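Local coordinates for protein thiosulfate sulfurtransferase (Pseudomonas aeruginosa, PDB 1YT8) that probably transfers sulfur from thiosulfate to cyanide, as a sulfurtransferase built from four rhodanese-like domains in a single chain, at residues 119-124 with 196-201; 258-264 with 339-344. All coordinates share one frame. Numbering follows the deposited sequence.

Contact 1: 119-124 with 196-201; sequences FGELVE and RTRSII. With SO3 (sulfite ion), chain B.
Ile-200 (chi1 m, chi2 t) packs its side chain as a knob into a hole formed by Gly-120, Glu-121, Val-123 and Glu-124, with CG2 3.4 Å from Gly-120 O. Both 119-124 and 197-201 are helical, crossing at 43° with axes 8.8 Å apart. Gly-120 faces Thr-197 (CA to CA 5.2 Å), where a CB would crowd Thr-197 CG2. At the N-cap position, Arg-196 (chi1 m, chi2 t) brings its guanidinium to two glutamates in a salt-bridge network: NE and NH2 donate to Glu-121 OE2 and OE1 (both 2.9 Å), NH2 also to Glu-124 OE1 (2.7 Å). Water 1 lies 2.8 Å from Glu-121 OE2 and 2.6 Å from Thr-197 OG1. Residues 193-198 form the CX4R-type rhodanese active-site loop, Cys-193 probably being the sulfur carrier; sulfite, probably from the crystallisation liquor, accepts from Ala-194 N, Gly-195 N and Arg-198 N, NE (O3, 2.7 and 2.9 Å) and NH2 (O1, 2.9 Å). Helix 197-208 follows strand 188-192; helix 114-127 packs on helix 197-208, and Trp-341 of helix 334-344 touches both.

Contact 2: 258-264 with 339-344; sequences VADRAGV and ASWLAQ
Three residues carry most of this buried, largely apolar contact: Ser-340, Ala-262 and Val-264. The helical parts, 258-262 and 339-344, run nearly parallel (16°, axes 8.6 Å apart), and small residues allow the close fit, with Ala-259 CA 4.7 Å from Ser-340 CA. Ala-262 CB points toward the partner helix, 4.0 Å from Ser-340 CB and 4.1 Å from Ala-343 CB. Ser-340 (chi1 p) sets OG 3.6 Å from Val-258 CG1, while that hydroxyl is hydrogen-bonded to Met-337 O. Gln-344 NE2 donates a hydrogen bond to Ser-340 O (2.9 Å). The first helix ends in a Schellman motif: Gly-263 takes positive phi (87°), Gly-263 N bonds Asp-260 O (3.1 Å) and Val-264 N bonds Ala-259 O (3.0 Å). The chain then turns extended at Val-264 (chi1 t), whose CG2 lies 3.7 Å from Ala-339 CB and 4.2 Å from Ala-343 CB. Val-264 leads into edge strand 265-267 of the parallel five-stranded sheet, in the alpha/beta rhodanese fold.

Both segments of contact 1 come earlier in the chain than those of contact 2, and the two centres lie about 16 Å apart. Each contact joins the helix that precedes a rhodanese-like sheet of strand order 1-5-4-2-3 to the helix between its fourth and fifth strands, so contact 2 repeats in the third domain the topology of contact 1 in the second. They meet directly: Phe-119 CZ lies 3.4 Å from Gln-344 CB, and Ile-201 CG2 lies 3.5 Å from Trp-341 NE1. Packing between helices of the second and third domains therefore joins the sulfite-bearing domain to its successor.

Contact 1: 119-124 with 196-201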
loop_
_atom_site.group_PDB
_atom_site.type_symbol
_atom_site.label_atom_id
_atom_site.label_comp_id
_atom_site.label_asym_id
_atom_site.label_seq_id
_atom_site.Cartn_x
_atom_site.Cartn_y
_atom_site.Cartn_z
ATOM N N PHE A 119 0.310 15.225 -0.570
ATOM C CA PHE A 119 -0.893 15.786 -1.178
ATOM C C PHE A 119 -1.891 16.172 -0.088
ATOM O O PHE A 119 -2.552 17.205 -0.178
ATOM C CB PHE A 119 -1.560 14.784 -2.125
ATOM C CG PHE A 119 -2.880 15.269 -2.670
ATOM C CD1 PHE A 119 -2.925 16.322 -3.581
ATOM C CD2 PHE A 119 -4.076 14.709 -2.235
ATOM C CE1 PHE A 119 -4.149 16.816 -4.052
ATOM C CE2 PHE A 119 -5.305 15.194 -2.697
ATOM C CZ PHE A 119 -5.337 16.254 -3.611
ATOM N N GLY A 120 -2.000 15.336 0.941
ATOM C CA GLY A 120 -2.919 15.628 2.026
ATOM C C GLY A 120 -2.606 16.961 2.683
ATOM O O GLY A 120 -3.509 17.742 3.008
ATOM N N GLU A 121 -1.320 17.229 2.876
ATOM C CA GLU A 121 -0.904 18.479 3.490
ATOM C C GLU A 121 -1.221 19.649 2.562
ATOM O O GLU A 121 -1.568 20.734 3.028
ATOM C CB GLU A 121 0.593 18.447 3.813
ATOM C CG GLU A 121 0.990 17.431 4.893
ATOM C CD GLU A 121 0.225 17.613 6.199
ATOM O OE1 GLU A 121 -0.003 18.776 6.606
ATOM O OE2 GLU A 121 -0.137 16.593 6.828
ATOM N N LEU A 122 -1.097 19.423 1.255
ATOM C CA LEU A 122 -1.391 20.460 0.262
ATOM C C LEU A 122 -2.870 20.838 0.313
ATOM O O LEU A 122 -3.226 22.016 0.182
ATOM C CB LEU A 122 -1.036 19.972 -1.146
ATOM C CG LEU A 122 -1.214 20.984 -2.285
ATOM C CD1 LEU A 122 -0.257 22.162 -2.077
ATOM C CD2 LEU A 122 -0.930 20.313 -3.620
ATOM N N VAL A 123 -3.729 19.837 0.495
ATOM C CA VAL A 123 -5.162 20.083 0.579
ATOM C C VAL A 123 -5.470 20.998 1.768
ATOM O O VAL A 123 -6.193 21.989 1.614
ATOM C CB VAL A 123 -5.961 18.751 0.700
ATOM C CG1 VAL A 123 -7.435 19.037 0.970
ATOM C CG2 VAL A 123 -5.830 17.947 -0.597
ATOM N N GLU A 124 -4.919 20.692 2.943
ATOM C CA GLU A 124 -5.178 21.535 4.110
ATOM C C GLU A 124 -4.615 22.934 3.904
ATOM O O GLU A 124 -5.245 23.927 4.271
ATOM C CB GLU A 124 -4.566 20.949 5.389
ATOM C CG GLU A 124 -5.019 21.708 6.642
ATOM C CD GLU A 124 -4.387 21.202 7.926
ATOM O OE1 GLU A 124 -3.184 21.455 8.142
ATOM O OE2 GLU A 124 -5.097 20.549 8.717
ATOM N N ARG A 196 -2.551 12.431 10.267
ATOM C CA ARG A 196 -3.289 13.541 9.675
ATOM C C ARG A 196 -3.891 13.277 8.294
ATOM O O ARG A 196 -5.031 13.649 8.027
ATOM C CB ARG A 196 -2.363 14.755 9.536
ATOM C CG ARG A 196 -1.787 15.297 10.830
ATOM C CD ARG A 196 -0.591 16.199 10.546
ATOM N NE ARG A 196 -0.893 17.230 9.558
ATOM C CZ ARG A 196 -1.674 18.282 9.780
ATOM N NH1 ARG A 196 -2.241 18.454 10.968
ATOM N NH2 ARG A 196 -1.884 19.165 8.809
ATOM N N THR A 197 -3.124 12.628 7.426
ATOM C CA THR A 197 -3.543 12.424 6.042
ATOM C C THR A 197 -4.972 12.017 5.736
ATOM O O THR A 197 -5.707 12.784 5.118
ATOM C CB THR A 197 -2.608 11.449 5.319
ATOM O OG1 THR A 197 -1.249 11.806 5.599
ATOM C CG2 THR A 197 -2.838 11.529 3.807
ATOM N N ARG A 198 -5.370 10.817 6.139
ATOM C CA ARG A 198 -6.726 10.371 5.849
ATOM C C ARG A 198 -7.811 11.211 6.525
ATOM O O ARG A 198 -8.939 11.268 6.034
ATOM C CB ARG A 198 -6.867 8.881 6.186
ATOM C CG ARG A 198 -6.209 7.987 5.125
ATOM C CD ARG A 198 -6.045 6.534 5.570
ATOM N NE ARG A 198 -5.083 6.408 6.662
ATOM C CZ ARG A 198 -4.692 5.253 7.194
ATOM N NH1 ARG A 198 -5.173 4.102 6.739
ATOM N NH2 ARG A 198 -3.828 5.250 8.196
ATOM N N SER A 199 -7.480 11.880 7.628
ATOM C CA SER A 199 -8.474 12.718 8.300
ATOM C C SER A 199 -8.709 13.994 7.494
ATOM O O SER A 199 -9.832 14.499 7.435
ATOM C CB SER A 199 -8.041 13.071 9.734
ATOM O OG SER A 199 -6.994 14.031 9.763
ATOM N N ILE A 200 -7.651 14.515 6.873
ATOM C CA ILE A 200 -7.762 15.726 6.055
ATOM C C ILE A 200 -8.562 15.408 4.787
ATOM O O ILE A 200 -9.493 16.129 4.426
ATOM C CB ILE A 200 -6.366 16.265 5.640
ATOM C CG1 ILE A 200 -5.610 16.769 6.872
ATOM C CG2 ILE A 200 -6.519 17.400 4.624
ATOM C CD1 ILE A 200 -4.131 17.054 6.619
ATOM N N ILE A 201 -8.189 14.324 4.114
ATOM C CA ILE A 201 -8.866 13.908 2.893
ATOM C C ILE A 201 -10.333 13.577 3.179
ATOM O O ILE A 201 -11.221 13.934 2.403
ATOM C CB ILE A 201 -8.173 12.671 2.266
ATOM C CG1 ILE A 201 -6.731 13.016 1.875
ATOM C CG2 ILE A 201 -8.953 12.185 1.053
ATOM C CD1 ILE A 201 -6.620 14.115 0.830
HETATM S S SO3 B . -3.480 9.093 8.913
HETATM O O1 SO3 B . -3.569 7.803 9.637
HETATM O O2 SO3 B . -2.135 9.690 9.058
HETATM O O3 SO3 B . -3.854 8.962 7.480
HETATM O O HOH W 1 -0.797 14.327 5.275
HETATM O O HOH W 2 -3.927 20.771 11.278
#

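Contact 2: 258-264 with 339-344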
loop_
_atom_site.group_PDB
_atom_site.type_symbol
_atom_site.label_atom_id
_atom_site.label_comp_id
_atom_site.label_asym_id
_atom_site.label_seq_id
_atom_site.Cartn_x
_atom_site.Cartn_y
_atom_site.Cartn_z
ATOM N N VAL A 258 -18.553 16.347 -7.780
ATOM C CA VAL A 258 -17.176 16.545 -7.333
ATOM C C VAL A 258 -16.214 15.967 -8.371
ATOM O O VAL A 258 -15.211 16.592 -8.721
ATOM C CB VAL A 258 -16.930 15.861 -5.967
ATOM C CG1 VAL A 258 -15.462 16.003 -5.560
ATOM C CG2 VAL A 258 -17.826 16.494 -4.912
ATOM N N ALA A 259 -16.533 14.778 -8.868
ATOM C CA ALA A 259 -15.707 14.115 -9.872
ATOM C C ALA A 259 -15.650 14.941 -11.157
ATOM O O ALA A 259 -14.579 15.123 -11.739
ATOM C CB ALA A 259 -16.257 12.725 -10.166
ATOM N N ASP A 260 -16.798 15.445 -11.604
ATOM C CA ASP A 260 -16.815 16.253 -12.820
ATOM C C ASP A 260 -15.959 17.498 -12.618
ATOM O O ASP A 260 -15.223 17.909 -13.514
ATOM C CB ASP A 260 -18.244 16.675 -13.188
ATOM C CG ASP A 260 -19.111 15.506 -13.631
ATOM O OD1 ASP A 260 -18.563 14.498 -14.133
ATOM O OD2 ASP A 260 -20.350 15.605 -13.492
ATOM N N ARG A 261 -16.054 18.080 -11.427
ATOM C CA ARG A 261 -15.312 19.287 -11.070
ATOM C C ARG A 261 -13.802 19.040 -11.151
ATOM O O ARG A 261 -13.043 19.907 -11.591
ATOM C CB ARG A 261 -15.689 19.707 -9.644
ATOM C CG ARG A 261 -15.659 21.205 -9.345
ATOM C CD ARG A 261 -14.264 21.796 -9.395
ATOM N NE ARG A 261 -14.229 23.112 -8.759
ATOM C CZ ARG A 261 -13.142 23.874 -8.659
ATOM N NH1 ARG A 261 -11.982 23.461 -9.158
ATOM N NH2 ARG A 261 -13.212 25.052 -8.050
ATOM N N ALA A 262 -13.376 17.854 -10.728
ATOM C CA ALA A 262 -11.957 17.502 -10.731
ATOM C C ALA A 262 -11.432 17.033 -12.088
ATOM O O ALA A 262 -10.235 16.781 -12.244
ATOM C CB ALA A 262 -11.691 16.439 -9.678
ATOM N N GLY A 263 -12.324 16.905 -13.064
ATOM C CA GLY A 263 -11.901 16.482 -14.388
ATOM C C GLY A 263 -11.857 14.981 -14.587
ATOM O O GLY A 263 -11.213 14.491 -15.517
ATOM N N VAL A 264 -12.530 14.243 -13.711
ATOM C CA VAL A 264 -12.568 12.793 -13.821
ATOM C C VAL A 264 -13.269 12.416 -15.126
ATOM O O VAL A 264 -14.323 12.962 -15.452
ATOM C CB VAL A 264 -13.331 12.171 -12.631
ATOM C CG1 VAL A 264 -13.499 10.670 -12.837
ATOM C CG2 VAL A 264 -12.575 12.451 -11.335
ATOM N N ALA A 339 -11.831 8.927 -7.289
ATOM C CA ALA A 339 -11.300 9.430 -8.554
ATOM C C ALA A 339 -11.008 10.929 -8.463
ATOM O O ALA A 339 -9.998 11.402 -8.986
ATOM C CB ALA A 339 -12.288 9.156 -9.685
ATOM N N SER A 340 -11.877 11.679 -7.790
ATOM C CA SER A 340 -11.656 13.119 -7.674
ATOM C C SER A 340 -10.322 13.400 -6.980
ATOM O O SER A 340 -9.615 14.339 -7.340
ATOM C CB SER A 340 -12.813 13.804 -6.921
ATOM O OG SER A 340 -12.791 13.545 -5.529
ATOM N N TRP A 341 -9.971 12.578 -5.992
ATOM C CA TRP A 341 -8.708 12.758 -5.283
ATOM C C TRP A 341 -7.516 12.343 -6.149
ATOM O O TRP A 341 -6.492 13.028 -6.181
ATOM C CB TRP A 341 -8.728 11.965 -3.966
ATOM C CG TRP A 341 -9.636 12.586 -2.944
ATOM C CD1 TRP A 341 -10.673 11.984 -2.287
ATOM C CD2 TRP A 341 -9.606 13.945 -2.490
ATOM N NE1 TRP A 341 -11.294 12.891 -1.452
ATOM C CE2 TRP A 341 -10.656 14.100 -1.558
ATOM C CE3 TRP A 341 -8.790 15.051 -2.782
ATOM C CZ2 TRP A 341 -10.914 15.318 -0.915
ATOM C CZ3 TRP A 341 -9.047 16.263 -2.143
ATOM C CH2 TRP A 341 -10.101 16.385 -1.220
ATOM N N LEU A 342 -7.649 11.225 -6.857
ATOM C CA LEU A 342 -6.577 10.752 -7.733
ATOM C C LEU A 342 -6.321 11.770 -8.855
ATOM O O LEU A 342 -5.183 11.972 -9.284
ATOM C CB LEU A 342 -6.952 9.378 -8.314
ATOM C CG LEU A 342 -6.970 8.249 -7.273
ATOM C CD1 LEU A 342 -7.743 7.044 -7.795
ATOM C CD2 LEU A 342 -5.543 7.871 -6.918
ATOM N N ALA A 343 -7.388 12.413 -9.325
ATOM C CA ALA A 343 -7.271 13.419 -10.376
ATOM C C ALA A 343 -6.475 14.615 -9.849
ATOM O O ALA A 343 -5.619 15.167 -10.547
ATOM C CB ALA A 343 -8.662 13.869 -10.823
ATOM N N GLN A 344 -6.752 15.000 -8.609
ATOM C CA GLN A 344 -6.070 16.124 -7.985
ATOM C C GLN A 344 -4.610 15.793 -7.707
ATOM O O GLN A 344 -3.772 16.684 -7.566
ATOM C CB GLN A 344 -6.815 16.538 -6.711
ATOM C CG GLN A 344 -8.152 17.219 -7.037
ATOM C CD GLN A 344 -9.034 17.464 -5.827
ATOM O OE1 GLN A 344 -8.806 18.385 -5.046
ATOM N NE2 GLN A 344 -10.056 16.638 -5.674
#